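Local structure of leucine aminopeptidase 1 (Caenorhabditis elegans, 2HC9) at residues A215-I220 against L341-F346; V250-V255 against D334-L339. The protein is a two-zinc leucine aminopeptidase of the M17 family that releases N-terminal amino acids, preferably leucine, from peptides and probably serves as a digestive enzyme. The protein carries 1 engineered substitution. All blocks are in the same frame, centred on the assembly; numbering follows the deposited sequence.

Both contacts use helix 337-350 of the catalytic domain, with centres about 11 Å apart, and show how one helix can border a metal site at its start and be packed at its next turn. Contact 2 joins its first turn and the preceding loop, which carries zinc ligands, to strand 246-254, which lies between strands 297-307 and 356-361 in the mixed sheet; contact 1 joins its next turns to the start of helix 218-224. Along the chain the order is 215-220, 250-255, 334-339, 341-346, so the first contact encloses the second. They also touch directly: L341 CD2 packs 3.7 Å from K252 N, tying the helix that is held in contact 1 to the zinc-binding strand of contact 2.

Contact 1: residues A215-I220 against L341-F346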
ATOM      1  N   ALA A 215     -12.327 -34.935  21.581  1.00 21.30           N
ATOM      2  CA  ALA A 215     -13.790 -34.796  21.669  1.00 19.62           C
ATOM      3  C   ALA A 215     -14.446 -34.236  20.397  1.00 21.85           C
ATOM      4  O   ALA A 215     -15.685 -34.135  20.317  1.00 21.06           O
ATOM      5  CB  ALA A 215     -14.191 -33.924  22.891  1.00 16.45           C
ATOM      6  N   GLY A 216     -13.625 -33.849  19.426  1.00 21.20           N
ATOM      7  CA  GLY A 216     -14.113 -33.434  18.123  1.00 21.09           C
ATOM      8  C   GLY A 216     -14.325 -31.936  17.982  1.00 18.58           C
ATOM      9  O   GLY A 216     -14.951 -31.512  17.024  1.00 16.58           O
ATOM     10  N   PHE A 217     -13.821 -31.131  18.930  1.00 16.50           N
ATOM     11  CA  PHE A 217     -13.956 -29.677  18.853  1.00 18.18           C
ATOM     12  C   PHE A 217     -12.891 -29.111  17.897  1.00 17.46           C
ATOM     13  O   PHE A 217     -11.970 -28.394  18.331  1.00 17.04           O
ATOM     14  CB  PHE A 217     -13.771 -29.015  20.226  1.00 17.65           C
ATOM     15  CG  PHE A 217     -14.909 -29.266  21.204  1.00 20.84           C
ATOM     16  CD1 PHE A 217     -15.874 -28.293  21.427  1.00 18.42           C
ATOM     17  CD2 PHE A 217     -14.953 -30.439  21.958  1.00 19.13           C
ATOM     18  CE1 PHE A 217     -16.898 -28.506  22.364  1.00 21.05           C
ATOM     19  CE2 PHE A 217     -15.983 -30.663  22.880  1.00 18.82           C
ATOM     20  CZ  PHE A 217     -16.951 -29.700  23.078  1.00 16.74           C
ATOM     21  N   GLY A 218     -13.033 -29.396  16.606  1.00 17.88           N
ATOM     22  CA  GLY A 218     -11.975 -29.046  15.658  1.00 16.70           C
ATOM     23  C   GLY A 218     -11.760 -27.545  15.545  1.00 15.20           C
ATOM     24  O   GLY A 218     -10.624 -27.091  15.389  1.00 15.74           O
ATOM     25  N   GLY A 219     -12.846 -26.766  15.616  1.00 15.76           N
ATOM     26  CA  GLY A 219     -12.728 -25.314  15.547  1.00 17.27           C
ATOM     27  C   GLY A 219     -11.935 -24.773  16.719  1.00 19.13           C
ATOM     28  O   GLY A 219     -10.960 -24.052  16.523  1.00 14.25           O
ATOM     29  N   ILE A 220     -12.362 -25.107  17.937  1.00 15.03           N
ATOM     30  CA  ILE A 220     -11.703 -24.568  19.141  1.00 12.94           C
ATOM     31  C   ILE A 220     -10.249 -25.059  19.194  1.00 15.56           C
ATOM     32  O   ILE A 220      -9.338 -24.268  19.426  1.00 14.97           O
ATOM     33  CB  ILE A 220     -12.449 -24.971  20.424  1.00 15.29           C
ATOM     34  CG1 ILE A 220     -13.931 -24.574  20.272  1.00 12.89           C
ATOM     35  CG2 ILE A 220     -11.812 -24.286  21.648  1.00 17.52           C
ATOM     36  CD1 ILE A 220     -14.744 -24.702  21.609  1.00 13.80           C
ATOM     37  N   LEU A 341     -16.779 -20.421  17.592  1.00 14.57           N
ATOM     38  CA  LEU A 341     -18.187 -20.276  17.915  1.00 14.74           C
ATOM     39  C   LEU A 341     -19.055 -21.309  17.211  1.00 19.55           C
ATOM     40  O   LEU A 341     -20.067 -21.691  17.756  1.00 17.89           O
ATOM     41  CB  LEU A 341     -18.703 -18.866  17.606  1.00 15.15           C
ATOM     42  CG  LEU A 341     -18.121 -17.744  18.487  1.00 15.55           C
ATOM     43  CD1 LEU A 341     -18.368 -16.398  17.819  1.00 16.58           C
ATOM     44  CD2 LEU A 341     -18.727 -17.758  19.917  1.00 19.56           C
ATOM     45  N   ALA A 342     -18.669 -21.747  16.006  1.00 13.24           N
ATOM     46  CA  ALA A 342     -19.406 -22.831  15.332  1.00 13.65           C
ATOM     47  C   ALA A 342     -19.449 -24.084  16.238  1.00 16.95           C
ATOM     48  O   ALA A 342     -20.480 -24.780  16.337  1.00 16.48           O
ATOM     49  CB  ALA A 342     -18.716 -23.188  13.972  1.00 14.21           C
ATOM     50  N   ASP A 343     -18.335 -24.380  16.907  1.00 15.87           N
ATOM     51  CA  ASP A 343     -18.340 -25.504  17.855  1.00 14.46           C
ATOM     52  C   ASP A 343     -19.195 -25.202  19.097  1.00 14.41           C
ATOM     53  O   ASP A 343     -19.935 -26.067  19.580  1.00 16.72           O
ATOM     54  CB  ASP A 343     -16.915 -25.818  18.301  1.00 16.19           C
ATOM     55  CG  ASP A 343     -16.094 -26.540  17.230  1.00 16.79           C
ATOM     56  OD1 ASP A 343     -16.641 -26.909  16.155  1.00 15.69           O
ATOM     57  OD2 ASP A 343     -14.885 -26.729  17.494  1.00 16.24           O
ATOM     58  N   GLY A 344     -19.075 -23.982  19.623  1.00 13.78           N
ATOM     59  CA  GLY A 344     -19.799 -23.630  20.868  1.00 15.52           C
ATOM     60  C   GLY A 344     -21.308 -23.680  20.674  1.00 17.23           C
ATOM     61  O   GLY A 344     -22.045 -24.195  21.535  1.00 15.19           O
ATOM     62  N   VAL A 345     -21.772 -23.180  19.533  1.00 15.33           N
ATOM     63  CA  VAL A 345     -23.192 -23.149  19.241  0.50 17.79           C
ATOM     64  C   VAL A 345     -23.728 -24.575  18.937  1.00 18.10           C
ATOM     65  O   VAL A 345     -24.820 -24.961  19.372  1.00 16.37           O
ATOM     66  CB  VAL A 345     -23.466 -22.124  18.104  0.50 17.94           C
ATOM     67  CG1 VAL A 345     -24.824 -22.279  17.563  0.50 16.87           C
ATOM     68  CG2 VAL A 345     -23.288 -20.684  18.608  0.50 15.99           C
ATOM     69  N   PHE A 346     -22.947 -25.362  18.213  1.00 15.29           N
ATOM     70  CA  PHE A 346     -23.323 -26.758  18.003  1.00 15.68           C
ATOM     71  C   PHE A 346     -23.411 -27.541  19.324  1.00 17.87           C
ATOM     72  O   PHE A 346     -24.374 -28.270  19.589  1.00 16.84           O
ATOM     73  CB  PHE A 346     -22.367 -27.473  17.044  1.00 17.63           C
ATOM     74  CG  PHE A 346     -22.811 -28.870  16.722  1.00 15.40           C
ATOM     75  CD1 PHE A 346     -23.801 -29.084  15.754  1.00 17.35           C
ATOM     76  CD2 PHE A 346     -22.277 -29.967  17.403  1.00 16.29           C
ATOM     77  CE1 PHE A 346     -24.230 -30.402  15.458  1.00 19.34           C
ATOM     78  CE2 PHE A 346     -22.717 -31.269  17.144  1.00 19.05           C
ATOM     79  CZ  PHE A 346     -23.690 -31.486  16.150  1.00 19.18           C
TER
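The amino end of helix 218-224, with F217 at its N-cap position, receives the carboxylate of D343 from helix 337-350. One oxygen does the work: D343 OD2 accepts I220 N at 3.0 Å in a fairly straight bond (157°) that reaches it from above the carboxylate plane, 37° out of it, and G219 N at 2.8 Å in a weak, bent one. D343 CG stands anti to its own carbonyl carbon (chi1 -75°), which carries the group over to the neighbouring helix start. The other oxygen, OD1, is taken by the backbone N of L323, and grips at both oxygens should fix the rotation of this buried carboxylate; the helix end would probably also stabilise its negative charge. The receiving N-H groups come just after a short link between two helices, in which G216 ends helix 210-215 in a Schellman motif and F217 centres an inverse gamma turn. G219 has no beta carbon, and one placed there would collide with OD2. Apolar groups flank the carboxylate: I220 CG1 lies 3.6 Å from D343 OD2 and 3.8 Å from D343 CB, and F217 CB 3.7 Å from OD2, the phenyl ring standing steeply to the carboxylate and meeting the ring of F233.

Contact 2: residues V250-V255 against D334-L339; sequences VGKGVV and DAEGRL. With ZN (zinc ion), chain B; ZN (zinc ion), chain C; BCT (bicarbonate ion), chain D.
Two flat groups shape this site: the E336 carboxylate, whose OE1 lies 3.2 Å from K252 NZ because both coordinate one zinc, and the R338 guanidinium, which has A335 CB over the centre of one face and bicarbonate O2 in plane at its edge. R338 NH2 donates to O2 in a nearly straight bond (171°) and R338 NE to O3 at 2.8 Å, while the backbone N of R338 also reaches O3 and that of G337 reaches O1. With an alanine at R338 the bicarbonate is likely to lose the NE and NH2 bonds, and N423 O its NH1 donor. The sequence DAEGRL belongs to the NTDAEGRL signature of M17 aminopeptidases, and here it supplies D334 and E336 to the two-zinc centre. E336 bridges, OE1 at 2.1 Å from one zinc and OE2 at 2.0 Å from the other, which D334 binds through O and OD1; D257 serves both zincs and D275 the one held by OE1. A water joins the metals and donates to bicarbonate O1. K252, fully extended (chi1 175°), coordinates the OE1-bound zinc through NZ at 2.1 Å, its CE passing 3.6 Å from G337 CA, where a beta carbon would collide, and V254 CG2 packs 3.5 Å from E336 OE1.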
ATOM      1  N   VAL A 250     -23.198 -18.103  24.420  1.00 15.34           N
ATOM      2  CA  VAL A 250     -21.926 -18.592  23.875  1.00 16.24           C
ATOM      3  C   VAL A 250     -21.051 -17.356  23.593  1.00 13.90           C
ATOM      4  O   VAL A 250     -21.471 -16.448  22.891  1.00 18.17           O
ATOM      5  CB  VAL A 250     -22.139 -19.438  22.585  1.00 14.55           C
ATOM      6  CG1 VAL A 250     -20.798 -20.125  22.139  1.00 15.24           C
ATOM      7  CG2 VAL A 250     -23.254 -20.544  22.813  1.00 15.58           C
ATOM      8  N   GLY A 251     -19.828 -17.338  24.127  1.00 14.38           N
ATOM      9  CA  GLY A 251     -18.952 -16.175  24.001  1.00 15.43           C
ATOM     10  C   GLY A 251     -17.621 -16.496  23.326  1.00 14.87           C
ATOM     11  O   GLY A 251     -16.993 -17.533  23.606  1.00 16.63           O
ATOM     12  N   LYS A 252     -17.180 -15.583  22.445  1.00 14.96           N
ATOM     13  CA  LYS A 252     -15.850 -15.656  21.817  1.00 14.89           C
ATOM     14  C   LYS A 252     -14.791 -15.176  22.790  1.00 13.45           C
ATOM     15  O   LYS A 252     -14.774 -13.988  23.171  1.00 13.99           O
ATOM     16  CB  LYS A 252     -15.792 -14.771  20.555  1.00 13.98           C
ATOM     17  CG  LYS A 252     -14.374 -14.710  19.902  1.00 14.01           C
ATOM     18  CD  LYS A 252     -14.371 -13.789  18.679  1.00 12.83           C
ATOM     19  CE  LYS A 252     -12.918 -13.653  18.171  1.00 10.58           C
ATOM     20  NZ  LYS A 252     -12.799 -12.772  16.938  1.00 13.51           N
ATOM     21  N   GLY A 253     -13.926 -16.103  23.201  1.00 15.83           N
ATOM     22  CA  GLY A 253     -12.866 -15.806  24.168  1.00 13.67           C
ATOM     23  C   GLY A 253     -11.469 -15.908  23.584  1.00 13.16           C
ATOM     24  O   GLY A 253     -10.618 -16.651  24.090  1.00 14.47           O
ATOM     25  N   VAL A 254     -11.221 -15.147  22.529  1.00 12.70           N
ATOM     26  CA  VAL A 254      -9.881 -15.119  21.962  1.00 12.79           C
ATOM     27  C   VAL A 254      -9.029 -14.163  22.802  1.00 13.98           C
ATOM     28  O   VAL A 254      -9.132 -12.936  22.683  1.00 13.88           O
ATOM     29  CB  VAL A 254      -9.900 -14.723  20.464  1.00 16.25           C
ATOM     30  CG1 VAL A 254      -8.452 -14.618  19.936  1.00 17.21           C
ATOM     31  CG2 VAL A 254     -10.679 -15.816  19.660  1.00 12.52           C
ATOM     32  N   VAL A 255      -8.204 -14.740  23.679  1.00 13.90           N
ATOM     33  CA  VAL A 255      -7.476 -13.922  24.648  1.00 13.54           C
ATOM     34  C   VAL A 255      -6.457 -13.004  23.971  1.00 15.88           C
ATOM     35  O   VAL A 255      -6.149 -11.933  24.470  1.00 13.43           O
ATOM     36  CB  VAL A 255      -6.795 -14.766  25.760  1.00 14.40           C
ATOM     37  CG1 VAL A 255      -7.855 -15.546  26.555  1.00 14.37           C
ATOM     38  CG2 VAL A 255      -5.754 -15.723  25.190  1.00 14.24           C
ATOM     39  N   ASP A 334      -7.382 -15.424  10.377  1.00 13.00           N
ATOM     40  CA  ASP A 334      -7.854 -14.312  11.241  1.00 14.54           C
ATOM     41  C   ASP A 334      -9.395 -14.306  11.355  1.00 15.51           C
ATOM     42  O   ASP A 334      -9.980 -13.514  12.110  1.00 16.18           O
ATOM     43  CB  ASP A 334      -7.358 -12.992  10.646  1.00 15.98           C
ATOM     44  CG  ASP A 334      -7.385 -11.830  11.630  1.00 22.67           C
ATOM     45  OD1 ASP A 334      -7.708 -11.997  12.833  1.00 14.93           O
ATOM     46  OD2 ASP A 334      -7.055 -10.719  11.192  1.00 17.59           O
ATOM     47  N   ALA A 335     -10.060 -15.180  10.607  1.00 14.10           N
ATOM     48  CA  ALA A 335     -11.514 -15.355  10.749  1.00 12.79           C
ATOM     49  C   ALA A 335     -11.713 -16.557  11.698  1.00 15.41           C
ATOM     50  O   ALA A 335     -12.403 -17.565  11.368  1.00 16.25           O
ATOM     51  CB  ALA A 335     -12.150 -15.605   9.356  1.00 13.77           C
ATOM     52  N   GLU A 336     -11.089 -16.448  12.878  1.00 17.87           N
ATOM     53  CA  GLU A 336     -10.975 -17.585  13.809  1.00 15.70           C
ATOM     54  C   GLU A 336     -12.120 -17.640  14.827  1.00 16.93           C
ATOM     55  O   GLU A 336     -12.501 -18.736  15.305  1.00 13.78           O
ATOM     56  CB  GLU A 336      -9.591 -17.590  14.506  1.00 14.04           C
ATOM     57  CG  GLU A 336      -9.528 -16.773  15.827  1.00 14.05           C
ATOM     58  CD  GLU A 336      -9.664 -15.284  15.589  1.00 14.71           C
ATOM     59  OE1 GLU A 336     -10.182 -14.566  16.474  1.00 17.02           O
ATOM     60  OE2 GLU A 336      -9.263 -14.808  14.510  1.00 16.07           O
ATOM     61  N   GLY A 337     -12.668 -16.477  15.180  1.00 13.54           N
ATOM     62  CA  GLY A 337     -13.787 -16.429  16.128  1.00 14.60           C
ATOM     63  C   GLY A 337     -14.982 -17.249  15.655  1.00 19.20           C
ATOM     64  O   GLY A 337     -15.600 -17.976  16.424  1.00 15.91           O
ATOM     65  N   ARG A 338     -15.280 -17.163  14.369  1.00 16.21           N
ATOM     66  CA  ARG A 338     -16.442 -17.852  13.840  1.00 13.71           C
ATOM     67  C   ARG A 338     -16.247 -19.380  13.860  1.00 14.79           C
ATOM     68  O   ARG A 338     -17.218 -20.123  14.041  1.00 14.17           O
ATOM     69  CB  ARG A 338     -16.782 -17.340  12.431  1.00 12.07           C
ATOM     70  CG  ARG A 338     -15.684 -17.655  11.371  1.00 13.72           C
ATOM     71  CD  ARG A 338     -15.905 -16.801  10.091  1.00 13.81           C
ATOM     72  NE  ARG A 338     -15.481 -15.416  10.321  1.00 16.08           N
ATOM     73  CZ  ARG A 338     -15.432 -14.492   9.358  1.00 15.96           C
ATOM     74  NH1 ARG A 338     -15.759 -14.827   8.099  1.00 15.51           N
ATOM     75  NH2 ARG A 338     -15.026 -13.257   9.647  1.00 12.92           N
ATOM     76  N   LEU A 339     -15.001 -19.840  13.726  1.00 15.40           N
ATOM     77  CA  LEU A 339     -14.684 -21.285  13.812  1.00 15.41           C
ATOM     78  C   LEU A 339     -14.960 -21.773  15.237  1.00 14.92           C
ATOM     79  O   LEU A 339     -15.624 -22.781  15.446  1.00 14.65           O
ATOM     80  CB  LEU A 339     -13.202 -21.540  13.483  1.00 14.09           C
ATOM     81  CG  LEU A 339     -12.803 -21.254  12.004  1.00 17.08           C
ATOM     82  CD1 LEU A 339     -11.301 -21.433  11.814  1.00 15.40           C
ATOM     83  CD2 LEU A 339     -13.579 -22.172  11.042  1.00 17.11           C
TER
HETATM   84 ZN    ZN B 701      -9.084 -12.846  13.994  1.00 18.80          ZN
HETATM   85 ZN    ZN C 702     -10.722 -12.584  16.550  1.00 18.97          ZN
HETATM   86  C   BCT D 801     -13.749 -13.866  13.178  1.00 14.92           C
HETATM   87  O1  BCT D 801     -13.030 -13.834  14.182  1.00 16.93           O
HETATM   88  O2  BCT D 801     -14.061 -12.831  12.557  1.00 16.07           O
HETATM   89  O3  BCT D 801     -14.160 -15.026  12.739  1.00 14.83           O
HETATM   90  O   HOH W   1     -10.815 -11.960  14.562  1.00 14.92           O